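Local coordinates for glycosylation Associate Protein 1 (Streptococcus agalactiae serotype V, PDB 6OYC), which probably takes part in the glycosylation and accessory Sec export of streptococcal surface proteins, as a member of an accessory Sec family with a glycosyltransferase-like GT-B architecture, at residues N58-L63 with D67-G72; F125-N130 with P411-D416. All coordinates share one frame; numbering follows the deposited sequence.

In the fold
The two contacts follow one another along the chain, and their centres lie about 15 Å apart. Contact 1 closes the end of helix 59-65 beside the first parallel sheet, whereas contact 2 brings the turn between strands 118-125 and 131-138 up to the start of helix 414-420, next to the second parallel sheet. They meet at the start of helix 59-65, through its N-cap Asn58 and its Tyr61: Asn58 OD1 lies 3.1 Å from Asn130 ND2, a probable hydrogen bond, and Tyr61 CB packs 3.4 Å from Glu128 OE1. A glycerol, probably from the crystallisation liquor, is hydrogen-bonded to Tyr62 OH on the same helix.

Contact 1 (N58-L63 with D67-G72); sequences NLRYYL and DLLESG
Leu69 lies against Leu63 and Arg60, and its side chain can be traced atom by atom along the short helix 59-65. Leu69 CB stands 4.5 Å from Leu63 CB, a loose apolar touch. From there CG runs anti to the backbone N (chi1 180°), a setting that carries the branch back along the helix toward its preceding turn. Leu69 CD1 makes the closer contacts, 3.5 Å from Arg60 O and 3.8 Å from Arg60 CB, so one methyl covers both the carbonyl oxygen and the aliphatic root of the arginine. The bent remainder of Arg60 leads away, and NE forms a salt bridge with Asp150. What brings the loop round is a Schellman motif: Asp67, with positive phi, is the C-prime residue, and Leu68 N donates to Leu63 O over 3.0 Å with an N-H...O angle of 159°, the donor standing well out of the carbonyl plane. The motif ends helix 59-65 within a beta-alpha-beta crossover that leads from strand 48-52 to the edge strand 73-75. Leu68 also opens a type I turn that ends at Ser71. Leu63 CB packs 3.8 Å from Leu69 N, while Leu63 CD2 reaches to 4.3 Å from Leu68 CB. Leu63 also meets Leu50 and Tyr73 of the sheet, and Leu68 is covered by helix 33-43, where Ile35 and Met38 touch it.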
loop_
_atom_site.group_PDB
_atom_site.type_symbol
_atom_site.label_atom_id
_atom_site.label_comp_id
_atom_site.label_asym_id
_atom_site.label_seq_id
_atom_site.Cartn_x
_atom_site.Cartn_y
_atom_site.Cartn_z
ATOM N N ASN A 58 -3.972 -2.919 13.191
ATOM C CA ASN A 58 -2.574 -3.126 12.837
ATOM C C ASN A 58 -1.874 -1.822 12.479
ATOM O O ASN A 58 -0.900 -1.828 11.722
ATOM C CB ASN A 58 -2.454 -4.112 11.678
ATOM C CG ASN A 58 -1.291 -5.021 11.845
ATOM O OD1 ASN A 58 -1.099 -5.596 12.920
ATOM N ND2 ASN A 58 -0.461 -5.139 10.797
ATOM N N LEU A 59 -2.356 -0.701 13.027
ATOM C CA LEU A 59 -1.910 0.611 12.565
ATOM C C LEU A 59 -0.434 0.843 12.873
ATOM O O LEU A 59 0.284 1.453 12.069
ATOM C CB LEU A 59 -2.774 1.699 13.197
ATOM C CG LEU A 59 -2.419 3.152 12.883
ATOM C CD1 LEU A 59 -2.378 3.392 11.386
ATOM C CD2 LEU A 59 -3.432 4.100 13.548
ATOM N N ARG A 60 0.045 0.364 14.024
ATOM C CA ARG A 60 1.408 0.711 14.408
ATOM C C ARG A 60 2.430 -0.005 13.519
ATOM O O ARG A 60 3.415 0.605 13.089
ATOM C CB ARG A 60 1.623 0.426 15.898
ATOM C CG ARG A 60 1.052 1.546 16.835
ATOM C CD ARG A 60 0.069 1.014 17.885
ATOM N NE ARG A 60 -0.975 0.187 17.291
ATOM C CZ ARG A 60 -2.147 0.645 16.861
ATOM N NH1 ARG A 60 -2.457 1.940 16.987
ATOM N NH2 ARG A 60 -3.016 -0.198 16.307
ATOM N N TYR A 61 2.190 -1.283 13.186
ATOM C CA TYR A 61 3.043 -1.930 12.196
ATOM C C TYR A 61 2.906 -1.252 10.851
ATOM O O TYR A 61 3.902 -1.064 10.144
ATOM C CB TYR A 61 2.732 -3.423 12.064
ATOM C CG TYR A 61 3.398 -4.226 13.149
ATOM C CD1 TYR A 61 4.779 -4.144 13.357
ATOM C CD2 TYR A 61 2.654 -5.040 13.997
ATOM C CE1 TYR A 61 5.393 -4.864 14.371
ATOM C CE2 TYR A 61 3.256 -5.758 15.006
ATOM C CZ TYR A 61 4.623 -5.656 15.192
ATOM O OH TYR A 61 5.211 -6.368 16.190
ATOM N N TYR A 62 1.686 -0.871 10.483
ATOM C CA TYR A 62 1.505 -0.205 9.200
ATOM C C TYR A 62 2.373 1.042 9.115
ATOM O O TYR A 62 3.126 1.221 8.147
ATOM C CB TYR A 62 0.027 0.124 8.984
ATOM C CG TYR A 62 -0.311 0.599 7.576
ATOM C CD1 TYR A 62 -0.241 1.956 7.247
ATOM C CD2 TYR A 62 -0.729 -0.299 6.587
ATOM C CE1 TYR A 62 -0.566 2.412 5.966
ATOM C CE2 TYR A 62 -1.050 0.142 5.298
ATOM C CZ TYR A 62 -0.971 1.502 4.995
ATOM O OH TYR A 62 -1.290 1.961 3.727
ATOM N N LEU A 63 2.325 1.890 10.150
ATOM C CA LEU A 63 3.102 3.129 10.137
ATOM C C LEU A 63 4.587 2.839 10.195
ATOM O O LEU A 63 5.390 3.539 9.561
ATOM C CB LEU A 63 2.709 4.030 11.305
ATOM C CG LEU A 63 1.285 4.609 11.257
ATOM C CD1 LEU A 63 1.023 5.460 12.474
ATOM C CD2 LEU A 63 1.058 5.404 9.976
ATOM N N ASP A 67 8.289 4.283 8.089
ATOM C CA ASP A 67 9.095 5.165 8.945
ATOM C C ASP A 67 8.255 6.328 9.476
ATOM O O ASP A 67 8.714 7.473 9.541
ATOM C CB ASP A 67 10.335 5.690 8.213
ATOM C CG ASP A 67 11.249 4.579 7.712
ATOM O OD1 ASP A 67 11.322 3.505 8.350
ATOM O OD2 ASP A 67 11.895 4.779 6.662
ATOM N N LEU A 68 6.999 6.035 9.829
ATOM C CA LEU A 68 6.080 7.035 10.358
ATOM C C LEU A 68 5.560 6.698 11.747
ATOM O O LEU A 68 4.726 7.433 12.272
ATOM C CB LEU A 68 4.896 7.229 9.413
ATOM C CG LEU A 68 5.201 7.928 8.091
ATOM C CD1 LEU A 68 3.970 7.902 7.215
ATOM C CD2 LEU A 68 5.654 9.352 8.359
ATOM N N LEU A 69 6.032 5.613 12.361
ATOM C CA LEU A 69 5.516 5.224 13.667
ATOM C C LEU A 69 5.706 6.329 14.700
ATOM O O LEU A 69 4.939 6.421 15.654
ATOM C CB LEU A 69 6.193 3.943 14.132
ATOM C CG LEU A 69 5.751 3.415 15.495
ATOM C CD1 LEU A 69 4.285 3.075 15.471
ATOM C CD2 LEU A 69 6.583 2.205 15.898
ATOM N N GLU A 70 6.715 7.167 14.527
ATOM C CA GLU A 70 6.993 8.244 15.460
ATOM C C GLU A 70 6.255 9.524 15.101
ATOM O O GLU A 70 6.421 10.530 15.788
ATOM C CB GLU A 70 8.512 8.517 15.507
ATOM C CG GLU A 70 9.359 7.346 16.057
ATOM C CD GLU A 70 9.467 6.177 15.077
ATOM O OE1 GLU A 70 9.178 6.355 13.872
ATOM O OE2 GLU A 70 9.817 5.065 15.514
ATOM N N SER A 71 5.462 9.519 14.032
ATOM C CA SER A 71 4.942 10.771 13.505
ATOM C C SER A 71 3.727 11.300 14.251
ATOM O O SER A 71 3.367 12.464 14.041
ATOM C CB SER A 71 4.605 10.625 12.021
ATOM O OG SER A 71 5.713 11.024 11.228
ATOM N N GLY A 72 3.101 10.515 15.126
ATOM C CA GLY A 72 1.972 11.057 15.868
ATOM C C GLY A 72 0.654 10.801 15.153
ATOM O O GLY A 72 0.523 11.064 13.947
#

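Contact 2 (F125-N130 with P411-D416)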
loop_
_atom_site.group_PDB
_atom_site.type_symbol
_atom_site.label_atom_id
_atom_site.label_comp_id
_atom_site.label_asym_id
_atom_site.label_seq_id
_atom_site.Cartn_x
_atom_site.Cartn_y
_atom_site.Cartn_z
ATOM N N PHE A 125 -1.055 -14.883 10.489
ATOM C CA PHE A 125 0.049 -14.027 10.892
ATOM C C PHE A 125 0.191 -12.850 9.934
ATOM O O PHE A 125 -0.089 -12.960 8.738
ATOM C CB PHE A 125 1.360 -14.829 10.977
ATOM C CG PHE A 125 1.258 -16.033 11.872
ATOM C CD1 PHE A 125 0.812 -17.255 11.374
ATOM C CD2 PHE A 125 1.539 -15.931 13.216
ATOM C CE1 PHE A 125 0.686 -18.367 12.205
ATOM C CE2 PHE A 125 1.431 -17.030 14.045
ATOM C CZ PHE A 125 1.000 -18.252 13.532
ATOM N N GLY A 126 0.611 -11.711 10.483
ATOM C CA GLY A 126 0.800 -10.517 9.695
ATOM C C GLY A 126 2.088 -10.528 8.884
ATOM O O GLY A 126 2.913 -11.445 8.947
ATOM N N GLU A 127 2.251 -9.453 8.111
ATOM C CA GLU A 127 3.480 -9.241 7.364
ATOM C C GLU A 127 4.692 -9.256 8.290
ATOM O O GLU A 127 5.750 -9.783 7.931
ATOM C CB GLU A 127 3.393 -7.918 6.596
ATOM C CG GLU A 127 4.489 -7.718 5.554
ATOM C CD GLU A 127 4.354 -6.390 4.815
ATOM O OE1 GLU A 127 3.206 -6.022 4.470
ATOM O OE2 GLU A 127 5.391 -5.721 4.574
ATOM N N GLU A 128 4.558 -8.681 9.482
ATOM C CA GLU A 128 5.651 -8.645 10.443
ATOM C C GLU A 128 5.639 -9.871 11.347
ATOM O O GLU A 128 6.416 -9.931 12.301
ATOM C CB GLU A 128 5.596 -7.349 11.285
ATOM C CG GLU A 128 6.000 -6.055 10.532
ATOM C CD GLU A 128 4.922 -5.542 9.572
ATOM O OE1 GLU A 128 3.725 -5.800 9.818
ATOM O OE2 GLU A 128 5.272 -4.881 8.575
ATOM N N GLY A 129 4.763 -10.843 11.069
ATOM C CA GLY A 129 4.716 -12.088 11.805
ATOM C C GLY A 129 3.838 -12.084 13.038
ATOM O O GLY A 129 3.655 -13.143 13.652
ATOM N N ASN A 130 3.289 -10.939 13.422
ATOM C CA ASN A 130 2.459 -10.872 14.612
ATOM C C ASN A 130 1.118 -11.569 14.370
ATOM O O ASN A 130 0.566 -11.536 13.264
ATOM C CB ASN A 130 2.234 -9.412 15.005
ATOM C CG ASN A 130 1.572 -8.599 13.890
ATOM O OD1 ASN A 130 2.017 -8.612 12.737
ATOM N ND2 ASN A 130 0.498 -7.899 14.233
ATOM N N PRO A 411 7.542 -11.024 -5.286
ATOM C CA PRO A 411 7.608 -10.208 -4.060
ATOM C C PRO A 411 6.241 -10.116 -3.387
ATOM O O PRO A 411 5.222 -9.958 -4.056
ATOM C CB PRO A 411 8.080 -8.839 -4.564
ATOM C CG PRO A 411 8.569 -9.083 -5.996
ATOM C CD PRO A 411 7.817 -10.255 -6.509
ATOM N N LEU A 412 6.229 -10.226 -2.047
ATOM C CA LEU A 412 5.006 -10.280 -1.249
ATOM C C LEU A 412 4.576 -8.926 -0.694
ATOM O O LEU A 412 3.446 -8.804 -0.220
ATOM C CB LEU A 412 5.179 -11.255 -0.067
ATOM C CG LEU A 412 5.581 -12.695 -0.453
ATOM C CD1 LEU A 412 6.080 -13.503 0.745
ATOM C CD2 LEU A 412 4.437 -13.411 -1.147
ATOM N N SER A 413 5.443 -7.923 -0.740
ATOM C CA SER A 413 5.254 -6.666 -0.034
ATOM C C SER A 413 6.142 -5.634 -0.709
ATOM O O SER A 413 7.023 -5.978 -1.500
ATOM C CB SER A 413 5.633 -6.800 1.446
ATOM O OG SER A 413 7.047 -7.010 1.568
ATOM N N GLU A 414 5.923 -4.361 -0.371
ATOM C CA GLU A 414 6.844 -3.326 -0.830
ATOM C C GLU A 414 8.251 -3.581 -0.309
ATOM O O GLU A 414 9.231 -3.338 -1.018
ATOM C CB GLU A 414 6.356 -1.944 -0.403
ATOM C CG GLU A 414 5.133 -1.493 -1.180
ATOM C CD GLU A 414 4.316 -0.427 -0.467
ATOM O OE1 GLU A 414 3.282 -0.009 -1.026
ATOM O OE2 GLU A 414 4.695 -0.007 0.645
ATOM N N THR A 415 8.370 -4.103 0.918
ATOM C CA THR A 415 9.693 -4.359 1.483
ATOM C C THR A 415 10.473 -5.371 0.646
ATOM O O THR A 415 11.681 -5.217 0.453
ATOM C CB THR A 415 9.569 -4.828 2.938
ATOM O OG1 THR A 415 8.737 -3.922 3.659
ATOM C CG2 THR A 415 10.913 -4.832 3.612
ATOM N N ASP A 416 9.812 -6.427 0.160
ATOM C CA ASP A 416 10.460 -7.342 -0.779
ATOM C C ASP A 416 10.988 -6.595 -1.994
ATOM O O ASP A 416 12.161 -6.720 -2.355
ATOM C CB ASP A 416 9.475 -8.403 -1.244
ATOM C CG ASP A 416 9.376 -9.544 -0.303
ATOM O OD1 ASP A 416 10.123 -9.549 0.694
ATOM O OD2 ASP A 416 8.519 -10.418 -0.543
#
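Glu127 reaches Ser413 with the end of its side chain, and that one carboxylate makes nearly the whole contact. Its CG lies anti to the backbone N (chi1 -168°) and the chain stays extended through chi2; these two torsions place the carboxylate at the far end of a straight chain, over Ser413 CB. The glutamate projects from a type I turn, Gly126 to Gly129, that joins strands 118-125 and 131-138 as a hairpin. Glu127 OE2 comes to rest 3.3 Å from Ser413 CB, and Glu127 CD lies 3.6 Å from the same carbon. The other oxygen, OE1, is held by the hydroxyl of Tyr20. Ser413 is the N-cap of helix 414-420, and its OG, set between the backbone N and the carbonyl carbon (chi1 68°), accepts from Asp416 N at 3.2 Å. Asp416 in turn takes the N-H of Leu412 on OD2 over 2.7 Å, nearly straight at 172°. Thr415 OG1 stands farther off, 3.9 Å from Glu127 OE2. The hairpin thus abuts the helix that follows strand 406-409 of the second parallel sheet. Glu127 OE2 rests on Ser413 CB, and no hydrogen bond to the serine OG is formed; any attraction is probably electrostatic, toward the helix amino end, with like-charged Glu414 OE2 7.0 Å from Glu127 OE2 and Arg65 in a long, weak ion pair with Glu127 OE1.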